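PDB 5M11: immunoreactive 84kD antigen PG93 from Porphyromonas gingivalis, which serves as an essential cell-surface component of the type IX protein secretion system and binds zinc and calcium ions. Local coordinates for residues G389-G394 with D421-A426; K444-Y449 with H457-P462; A465-F470 with L486-G491. All blocks are in the same frame, centred on the assembly; numbering follows the deposited sequence.

Contact 1: G389-G394 with D421-A426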
loop_
_atom_site.group_PDB
_atom_site.type_symbol
_atom_site.label_atom_id
_atom_site.label_comp_id
_atom_site.label_asym_id
_atom_site.label_seq_id
_atom_site.Cartn_x
_atom_site.Cartn_y
_atom_site.Cartn_z
ATOM N N GLY A 389 -8.907 -14.834 12.586
ATOM C CA GLY A 389 -8.599 -16.141 12.031
ATOM C C GLY A 389 -7.242 -16.130 11.373
ATOM O O GLY A 389 -7.013 -15.355 10.435
ATOM N N THR A 390 -6.318 -16.950 11.903
ATOM C CA THR A 390 -4.975 -17.105 11.355
ATOM C C THR A 390 -4.922 -18.368 10.503
ATOM O O THR A 390 -5.501 -19.400 10.871
ATOM C CB THR A 390 -3.902 -17.135 12.442
ATOM O OG1 THR A 390 -4.187 -18.195 13.348
ATOM C CG2 THR A 390 -3.758 -15.802 13.177
ATOM N N TRP A 391 -4.239 -18.285 9.360
ATOM C CA TRP A 391 -4.125 -19.430 8.477
ATOM C C TRP A 391 -2.945 -20.309 8.938
ATOM O O TRP A 391 -1.797 -20.108 8.526
ATOM C CB TRP A 391 -4.009 -18.973 7.019
ATOM C CG TRP A 391 -4.427 -20.018 6.035
ATOM C CD1 TRP A 391 -3.618 -20.700 5.176
ATOM C CD2 TRP A 391 -5.758 -20.507 5.812
ATOM N NE1 TRP A 391 -4.357 -21.589 4.437
ATOM C CE2 TRP A 391 -5.677 -21.494 4.808
ATOM C CE3 TRP A 391 -7.011 -20.244 6.401
ATOM C CZ2 TRP A 391 -6.802 -22.213 4.373
ATOM C CZ3 TRP A 391 -8.118 -20.962 5.974
ATOM C CH2 TRP A 391 -8.007 -21.938 4.979
ATOM N N GLY A 392 -3.255 -21.229 9.855
ATOM C CA GLY A 392 -2.293 -22.149 10.445
ATOM C C GLY A 392 -2.191 -22.131 11.959
ATOM O O GLY A 392 -1.882 -23.165 12.548
ATOM N N ASN A 393 -2.457 -20.981 12.616
ATOM C CA ASN A 393 -2.310 -20.859 14.077
ATOM C C ASN A 393 -3.635 -20.822 14.912
ATOM O O ASN A 393 -3.576 -20.694 16.144
ATOM C CB ASN A 393 -1.467 -19.630 14.418
ATOM C CG ASN A 393 0.007 -19.847 14.200
ATOM O OD1 ASN A 393 0.674 -20.593 14.942
ATOM N ND2 ASN A 393 0.543 -19.188 13.174
ATOM N N GLY A 394 -4.787 -20.951 14.263
ATOM C CA GLY A 394 -6.070 -20.997 14.960
ATOM C C GLY A 394 -6.888 -19.723 15.006
ATOM O O GLY A 394 -6.692 -18.818 14.194
ATOM N N ASP A 421 -1.811 -27.335 13.374
ATOM C CA ASP A 421 -2.127 -26.503 12.214
ATOM C C ASP A 421 -3.646 -26.346 11.976
ATOM O O ASP A 421 -4.287 -27.205 11.365
ATOM C CB ASP A 421 -1.448 -27.070 10.959
ATOM C CG ASP A 421 -1.091 -26.001 9.950
ATOM O OD1 ASP A 421 0.085 -25.553 9.949
ATOM O OD2 ASP A 421 -1.994 -25.574 9.194
ATOM N N ALA A 422 -4.206 -25.225 12.451
ATOM C CA ALA A 422 -5.620 -24.901 12.297
ATOM C C ALA A 422 -5.740 -23.618 11.491
ATOM O O ALA A 422 -5.388 -22.533 11.965
ATOM C CB ALA A 422 -6.288 -24.769 13.656
ATOM N N ARG A 423 -6.181 -23.762 10.238
ATOM C CA ARG A 423 -6.307 -22.651 9.307
ATOM C C ARG A 423 -7.761 -22.151 9.251
ATOM O O ARG A 423 -8.624 -22.814 8.680
ATOM C CB ARG A 423 -5.764 -23.051 7.937
ATOM C CG ARG A 423 -6.008 -24.496 7.531
ATOM C CD ARG A 423 -5.219 -24.847 6.285
ATOM N NE ARG A 423 -3.775 -24.827 6.516
ATOM C CZ ARG A 423 -2.947 -25.811 6.185
ATOM N NH1 ARG A 423 -3.416 -26.922 5.624
ATOM N NH2 ARG A 423 -1.651 -25.706 6.428
ATOM N N VAL A 424 -8.009 -20.964 9.865
ATOM C CA VAL A 424 -9.325 -20.330 10.039
ATOM C C VAL A 424 -9.534 -19.117 9.093
ATOM O O VAL A 424 -8.873 -18.083 9.261
ATOM C CB VAL A 424 -9.522 -19.885 11.536
ATOM C CG1 VAL A 424 -10.941 -19.376 11.800
ATOM C CG2 VAL A 424 -9.163 -20.996 12.520
ATOM N N LYS A 425 -10.504 -19.227 8.163
ATOM C CA LYS A 425 -10.907 -18.144 7.251
ATOM C C LYS A 425 -12.453 -18.070 7.192
ATOM O O LYS A 425 -13.095 -18.965 7.729
ATOM C CB LYS A 425 -10.291 -18.302 5.840
ATOM C CG LYS A 425 -10.362 -16.996 5.068
ATOM C CD LYS A 425 -9.791 -16.971 3.675
ATOM C CE LYS A 425 -9.913 -15.521 3.233
ATOM N NZ LYS A 425 -9.337 -15.259 1.895
ATOM N N ALA A 426 -13.047 -17.013 6.561
ATOM C CA ALA A 426 -14.498 -16.768 6.398
ATOM C C ALA A 426 -15.265 -16.707 7.756
ATOM O O ALA A 426 -16.279 -17.400 7.928
ATOM C CB ALA A 426 -15.119 -17.813 5.476
#
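Two neighbouring four-stranded antiparallel sheets meet here in the manner of adjacent beta-propeller blades: the tight turn after strand 386-390 of one sheet lies against the start of strand 422-429, the first strand of the next. An inverse gamma turn centred on W391 bends the chain at the corner. Backbone bonds, the W391 indole and V424, whose CG2 packs on G394, carry the meeting. V424 N donates to T390 O over 3.1 Å, almost straight at 176°, although the N-H arrives from above the carbonyl plane. Beyond the corner, A422 N donates to G392 O at 3.1 Å, and G394 N reaches A422 O at 2.9 Å within the carbonyl plane. G392 and G394 adopt positive phi angles at which a side chain would press on the preceding carbonyl. Within the turn, T390 N and OG1 both donate to G394 O, the hydroxyl at 2.7 Å.

The W391 side chain, with CG anti to the backbone N (chi1 -157°), lays one indole face over R423. R423 CB sits 3.3 Å from the centroid of the six-membered ring, a CH-pi contact, while CD continues along CE2 and CZ2. The guanidinium plane is tilted 27° from the indole, and NH2 forms a salt bridge to D421 OD2 at 2.8 Å. K425 CB meets W391 CZ3 at 3.4 Å before its extended chain leads NZ to the hydroxyl of Y317. The junction thus combines an apolar, indole-covered section of the arginine with a charged end fixed by D421, which probably limits the swing of the guanidinium.

Contact 2: K444-Y449 with H457-P462. With ZN (zinc ion), chain C.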
loop_
_atom_site.group_PDB
_atom_site.type_symbol
_atom_site.label_atom_id
_atom_site.label_comp_id
_atom_site.label_asym_id
_atom_site.label_seq_id
_atom_site.Cartn_x
_atom_site.Cartn_y
_atom_site.Cartn_z
ATOM N N LYS A 444 -15.248 -31.606 9.562
ATOM C CA LYS A 444 -16.264 -30.704 10.138
ATOM C C LYS A 444 -15.823 -29.251 9.900
ATOM O O LYS A 444 -15.349 -28.544 10.805
ATOM C CB LYS A 444 -16.490 -31.006 11.630
ATOM C CG LYS A 444 -17.146 -32.350 11.926
ATOM C CD LYS A 444 -16.966 -32.768 13.381
ATOM C CE LYS A 444 -18.152 -32.400 14.245
ATOM N NZ LYS A 444 -17.752 -32.016 15.630
ATOM N N ASN A 445 -15.975 -28.840 8.634
ATOM C CA ASN A 445 -15.573 -27.575 8.035
ATOM C C ASN A 445 -16.156 -26.332 8.689
ATOM O O ASN A 445 -15.404 -25.424 9.022
ATOM C CB ASN A 445 -15.968 -27.576 6.553
ATOM C CG ASN A 445 -14.895 -28.058 5.609
ATOM O OD1 ASN A 445 -15.205 -28.620 4.571
ATOM N ND2 ASN A 445 -13.613 -27.813 5.904
ATOM N N ILE A 446 -17.498 -26.262 8.784
ATOM C CA ILE A 446 -18.283 -25.127 9.285
ATOM C C ILE A 446 -18.451 -25.213 10.808
ATOM O O ILE A 446 -18.771 -26.284 11.325
ATOM C CB ILE A 446 -19.658 -25.118 8.547
ATOM C CG1 ILE A 446 -19.470 -25.028 6.992
ATOM C CG2 ILE A 446 -20.540 -23.979 9.060
ATOM C CD1 ILE A 446 -20.414 -25.839 6.177
ATOM N N PHE A 447 -18.254 -24.090 11.525
ATOM C CA PHE A 447 -18.397 -24.074 12.981
ATOM C C PHE A 447 -19.146 -22.825 13.493
ATOM O O PHE A 447 -19.327 -21.837 12.771
ATOM C CB PHE A 447 -17.015 -24.203 13.688
ATOM C CG PHE A 447 -16.134 -22.974 13.661
ATOM C CD1 PHE A 447 -16.284 -21.968 14.606
ATOM C CD2 PHE A 447 -15.135 -22.836 12.709
ATOM C CE1 PHE A 447 -15.490 -20.819 14.564
ATOM C CE2 PHE A 447 -14.334 -21.689 12.673
ATOM C CZ PHE A 447 -14.529 -20.680 13.591
ATOM N N MET A 448 -19.561 -22.895 14.767
ATOM C CA MET A 448 -20.194 -21.827 15.513
ATOM C C MET A 448 -19.671 -21.814 16.962
ATOM O O MET A 448 -19.539 -22.877 17.602
ATOM C CB MET A 448 -21.718 -21.921 15.489
ATOM C CG MET A 448 -22.374 -20.688 16.076
ATOM S SD MET A 448 -23.694 -21.019 17.275
ATOM C CE MET A 448 -22.734 -21.570 18.725
ATOM N N TYR A 449 -19.399 -20.585 17.476
ATOM C CA TYR A 449 -18.969 -20.337 18.847
ATOM C C TYR A 449 -19.898 -19.349 19.515
ATOM O O TYR A 449 -20.164 -18.280 18.959
ATOM C CB TYR A 449 -17.528 -19.822 18.895
ATOM C CG TYR A 449 -17.018 -19.503 20.287
ATOM C CD1 TYR A 449 -16.974 -20.480 21.278
ATOM C CD2 TYR A 449 -16.527 -18.238 20.597
ATOM C CE1 TYR A 449 -16.491 -20.195 22.551
ATOM C CE2 TYR A 449 -16.034 -17.945 21.864
ATOM C CZ TYR A 449 -16.018 -18.925 22.838
ATOM O OH TYR A 449 -15.544 -18.619 24.086
ATOM N N HIS A 457 -19.877 -25.795 18.409
ATOM C CA HIS A 457 -20.611 -26.696 17.518
ATOM C C HIS A 457 -19.997 -26.634 16.130
ATOM O O HIS A 457 -19.788 -25.550 15.602
ATOM C CB HIS A 457 -22.106 -26.351 17.451
ATOM C CG HIS A 457 -22.848 -26.550 18.732
ATOM N ND1 HIS A 457 -23.216 -27.816 19.169
ATOM C CD2 HIS A 457 -23.288 -25.635 19.625
ATOM C CE1 HIS A 457 -23.861 -27.629 20.310
ATOM N NE2 HIS A 457 -23.924 -26.334 20.628
ATOM N N SER A 458 -19.655 -27.783 15.564
ATOM C CA SER A 458 -19.107 -27.866 14.209
ATOM C C SER A 458 -19.858 -28.933 13.424
ATOM O O SER A 458 -20.392 -29.892 14.006
ATOM C CB SER A 458 -17.602 -28.128 14.206
ATOM O OG SER A 458 -17.254 -29.225 15.031
ATOM N N PHE A 459 -19.957 -28.714 12.111
ATOM C CA PHE A 459 -20.624 -29.603 11.169
ATOM C C PHE A 459 -20.087 -29.356 9.758
ATOM O O PHE A 459 -19.187 -28.535 9.579
ATOM C CB PHE A 459 -22.159 -29.405 11.225
ATOM C CG PHE A 459 -22.665 -28.017 10.886
ATOM C CD1 PHE A 459 -22.900 -27.645 9.563
ATOM C CD2 PHE A 459 -22.968 -27.107 11.888
ATOM C CE1 PHE A 459 -23.374 -26.371 9.247
ATOM C CE2 PHE A 459 -23.469 -25.838 11.568
ATOM C CZ PHE A 459 -23.675 -25.486 10.248
ATOM N N SER A 460 -20.669 -30.044 8.755
ATOM C CA SER A 460 -20.363 -29.873 7.337
ATOM C C SER A 460 -21.449 -30.495 6.463
ATOM O O SER A 460 -22.420 -31.077 6.969
ATOM C CB SER A 460 -19.006 -30.471 6.982
ATOM O OG SER A 460 -18.562 -29.894 5.765
ATOM N N TYR A 461 -21.275 -30.366 5.141
ATOM C CA TYR A 461 -22.130 -30.975 4.135
ATOM C C TYR A 461 -21.199 -31.761 3.202
ATOM O O TYR A 461 -20.243 -31.163 2.714
ATOM C CB TYR A 461 -22.956 -29.912 3.413
ATOM C CG TYR A 461 -23.725 -29.004 4.349
ATOM C CD1 TYR A 461 -24.892 -29.439 4.977
ATOM C CD2 TYR A 461 -23.289 -27.701 4.606
ATOM C CE1 TYR A 461 -25.607 -28.604 5.836
ATOM C CE2 TYR A 461 -24.001 -26.852 5.454
ATOM C CZ TYR A 461 -25.168 -27.303 6.056
ATOM O OH TYR A 461 -25.886 -26.468 6.877
ATOM N N PRO A 462 -21.378 -33.098 3.022
ATOM C CA PRO A 462 -20.416 -33.896 2.216
ATOM C C PRO A 462 -19.897 -33.261 0.912
ATOM O O PRO A 462 -18.713 -33.422 0.594
ATOM C CB PRO A 462 -21.192 -35.173 1.899
ATOM C CG PRO A 462 -22.178 -35.311 2.992
ATOM C CD PRO A 462 -22.431 -33.958 3.602
HETATM ZN ZN ZN C . -25.238 -25.165 21.737
#
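H457 opens the pairing with two backbone bonds to M448: its N donates to M448 O, and its O accepts from M448 N over 2.8 Å, nearly along the C=O axis. Its CG stands anti to the carbonyl carbon, and the imidazole is bound through NE2 to a zinc ion at 2.1 Å. On the same face, M448 CE lies at the ring edge, near its plane, 4.2 Å from H457 CD2. S458 forms the non-hydrogen-bonded pair with F447 and projects from the other face. Its OG takes the crowded position between the backbone N and the carbonyl carbon and accepts a bond from K444 NZ at 2.9 Å; the lysine bends at chi3 and chi4 to bring its tip there.

At F459 the hairpin of strands 446-450 and 455-459, the third and fourth strands of a four-stranded propeller-like blade, departs from regular register. N445 and I446 both face F459 in a classic beta bulge. F459 N donates to I446 O with an angle of 172°, whereas the return bond from I446 N to F459 O is more bent, at 132°. The phenyl ring crosses the isoleucine obliquely: I446 CB is over one face, and CG2 approaches F459 CZ to 3.7 Å. S460 OG, anti to its backbone N, lies 3.6 Å from N445 CB. Y461 then crosses I446 at about a right angle, its CD2 3.8 Å from I446 CD1. Beyond this apolar contact its hydroxyl bonds to D512, a calcium ligand, and its ring stacks on H514, a zinc ligand.

Contact 3: A465-F470 with L486-G491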
loop_
_atom_site.group_PDB
_atom_site.type_symbol
_atom_site.label_atom_id
_atom_site.label_comp_id
_atom_site.label_asym_id
_atom_site.label_seq_id
_atom_site.Cartn_x
_atom_site.Cartn_y
_atom_site.Cartn_z
ATOM N N ALA A 465 -17.398 -30.688 2.357
ATOM C CA ALA A 465 -16.454 -31.179 3.363
ATOM C C ALA A 465 -15.075 -31.482 2.767
ATOM O O ALA A 465 -14.958 -31.912 1.611
ATOM C CB ALA A 465 -17.004 -32.406 4.063
ATOM N N ASN A 466 -14.028 -31.181 3.574
ATOM C CA ASN A 466 -12.583 -31.377 3.368
ATOM C C ASN A 466 -11.957 -30.480 2.290
ATOM O O ASN A 466 -10.773 -30.657 2.000
ATOM C CB ASN A 466 -12.260 -32.841 3.086
ATOM C CG ASN A 466 -12.496 -33.728 4.275
ATOM O OD1 ASN A 466 -11.840 -33.587 5.310
ATOM N ND2 ASN A 466 -13.434 -34.669 4.156
ATOM N N LEU A 467 -12.693 -29.478 1.755
ATOM C CA LEU A 467 -12.115 -28.572 0.754
ATOM C C LEU A 467 -11.017 -27.730 1.389
ATOM O O LEU A 467 -11.126 -27.358 2.557
ATOM C CB LEU A 467 -13.147 -27.689 0.019
ATOM C CG LEU A 467 -14.030 -26.704 0.806
ATOM C CD1 LEU A 467 -13.355 -25.340 0.946
ATOM C CD2 LEU A 467 -15.349 -26.489 0.073
ATOM N N ALA A 468 -9.950 -27.476 0.620
ATOM C CA ALA A 468 -8.756 -26.739 1.021
ATOM C C ALA A 468 -9.065 -25.390 1.699
ATOM O O ALA A 468 -8.627 -25.180 2.828
ATOM C CB ALA A 468 -7.858 -26.515 -0.184
ATOM N N SER A 469 -9.800 -24.482 1.033
ATOM C CA SER A 469 -10.069 -23.177 1.622
ATOM C C SER A 469 -11.315 -22.508 1.088
ATOM O O SER A 469 -11.576 -22.512 -0.121
ATOM C CB SER A 469 -8.887 -22.242 1.393
ATOM O OG SER A 469 -9.159 -20.928 1.848
ATOM N N PHE A 470 -12.063 -21.905 2.023
ATOM C CA PHE A 470 -13.231 -21.078 1.773
ATOM C C PHE A 470 -12.741 -19.640 1.672
ATOM O O PHE A 470 -11.574 -19.368 1.973
ATOM C CB PHE A 470 -14.273 -21.232 2.898
ATOM C CG PHE A 470 -15.159 -22.456 2.866
ATOM C CD1 PHE A 470 -16.300 -22.489 2.071
ATOM C CD2 PHE A 470 -14.903 -23.542 3.697
ATOM C CE1 PHE A 470 -17.152 -23.603 2.088
ATOM C CE2 PHE A 470 -15.732 -24.670 3.687
ATOM C CZ PHE A 470 -16.855 -24.692 2.888
ATOM N N LEU A 486 -12.561 -20.785 -2.306
ATOM C CA LEU A 486 -11.305 -20.329 -2.882
ATOM C C LEU A 486 -10.494 -21.493 -3.466
ATOM O O LEU A 486 -9.789 -21.279 -4.453
ATOM C CB LEU A 486 -10.462 -19.567 -1.858
ATOM C CG LEU A 486 -10.818 -18.105 -1.584
ATOM C CD1 LEU A 486 -9.816 -17.497 -0.649
ATOM C CD2 LEU A 486 -10.869 -17.273 -2.864
ATOM N N HIS A 487 -10.590 -22.710 -2.864
ATOM C CA HIS A 487 -9.869 -23.905 -3.310
ATOM C C HIS A 487 -10.457 -25.244 -2.762
ATOM O O HIS A 487 -10.756 -25.336 -1.572
ATOM C CB HIS A 487 -8.376 -23.799 -2.908
ATOM C CG HIS A 487 -7.476 -23.406 -4.047
ATOM N ND1 HIS A 487 -7.103 -22.078 -4.256
ATOM C CD2 HIS A 487 -6.940 -24.173 -5.032
ATOM C CE1 HIS A 487 -6.347 -22.087 -5.347
ATOM N NE2 HIS A 487 -6.227 -23.325 -5.853
ATOM N N ARG A 488 -10.594 -26.278 -3.628
ATOM C CA ARG A 488 -11.008 -27.632 -3.221
ATOM C C ARG A 488 -9.773 -28.441 -2.876
ATOM O O ARG A 488 -9.630 -28.944 -1.761
ATOM C CB ARG A 488 -11.782 -28.392 -4.339
ATOM C CG ARG A 488 -13.189 -27.936 -4.689
ATOM C CD ARG A 488 -14.249 -28.302 -3.660
ATOM N NE ARG A 488 -14.626 -29.713 -3.667
ATOM C CZ ARG A 488 -15.458 -30.258 -2.785
ATOM N NH1 ARG A 488 -15.997 -29.516 -1.827
ATOM N NH2 ARG A 488 -15.752 -31.551 -2.850
ATOM N N SER A 489 -8.898 -28.591 -3.897
ATOM C CA SER A 489 -7.649 -29.345 -3.948
ATOM C C SER A 489 -6.853 -28.936 -5.201
ATOM O O SER A 489 -7.381 -28.219 -6.058
ATOM C CB SER A 489 -7.948 -30.843 -3.976
ATOM O OG SER A 489 -6.755 -31.606 -3.992
ATOM N N GLY A 490 -5.607 -29.409 -5.294
ATOM C CA GLY A 490 -4.707 -29.144 -6.412
ATOM C C GLY A 490 -5.121 -29.833 -7.698
ATOM O O GLY A 490 -4.845 -31.023 -7.891
ATOM N N GLY A 491 -5.787 -29.074 -8.568
ATOM C CA GLY A 491 -6.270 -29.539 -9.866
ATOM C C GLY A 491 -7.780 -29.634 -9.977
ATOM O O GLY A 491 -8.292 -30.187 -10.953
#
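The entry into strand 469-475, the first strand of a four-stranded antiparallel sheet, is joined here to the loop that leaves its neighbour, strand 481-485. S469 and H487 form an antiparallel hydrogen-bonded pair. S469 N donates to H487 O over 2.9 Å, nearly straight at 173° and on a lone pair in the carbonyl plane; H487 N donates in return to S469 O, also at 2.9 Å. A further bond lies one step toward the loop, where A468 N donates to R488 O at 2.8 Å, from above the carbonyl plane.

The pairing carries a classic beta bulge on each side. A468 and S469 both face H487, while L486 and H487 both face S469, so S469 O also takes a weak bond from L486 N. The bulges lie at one end of the blade-like sheet, where the chain turns a corner at L486.

The side chains follow this uneven backbone. A468 CB points toward the partner and meets H487 CB at 3.9 Å. L486 packs its branch tip alongside backbone, with CD1 3.7 Å from F470 O. S469 OG, anti to its own N (chi1 175°), donates to F470 O in the carbonyl plane and is also hydrogen-bonded to W333 NE1, so two partners hold the hydroxyl.

L467 has CG in the crowded position between N and the carbonyl carbon. From there CD1 lies over one face of the F470 ring, offset toward the rim, and CD2 approaches the edge of the R488 guanidinium, 3.6 Å from NH1. The arginine, bent at chi2 and chi3, crosses the leucine at about a right angle; its NH1 makes a weak hydrogen bond to the backbone O of D463, a zinc-binding residue.

The three contacts follow one another along the chain and form a compact triangle, their centres about 14 to 15 Å apart. Contacts 1 and 2 share the sheet of strands 422-429, 435-439, 446-450 and 455-459, occupying its first strand and its last two. Contact 1 ties that sheet to the preceding one, and contact 3 lies at one end of the following one. Direct touches close the triangle: V424 packs on F447 between contacts 1 and 2, K425 reaches L486 and W391 reaches S469 between contacts 1 and 3, and N445 weakly bonds N466 between contacts 2 and 3. Three successive propeller-like blades are thereby linked, the middle one bearing the zinc-bound H457 of contact 2.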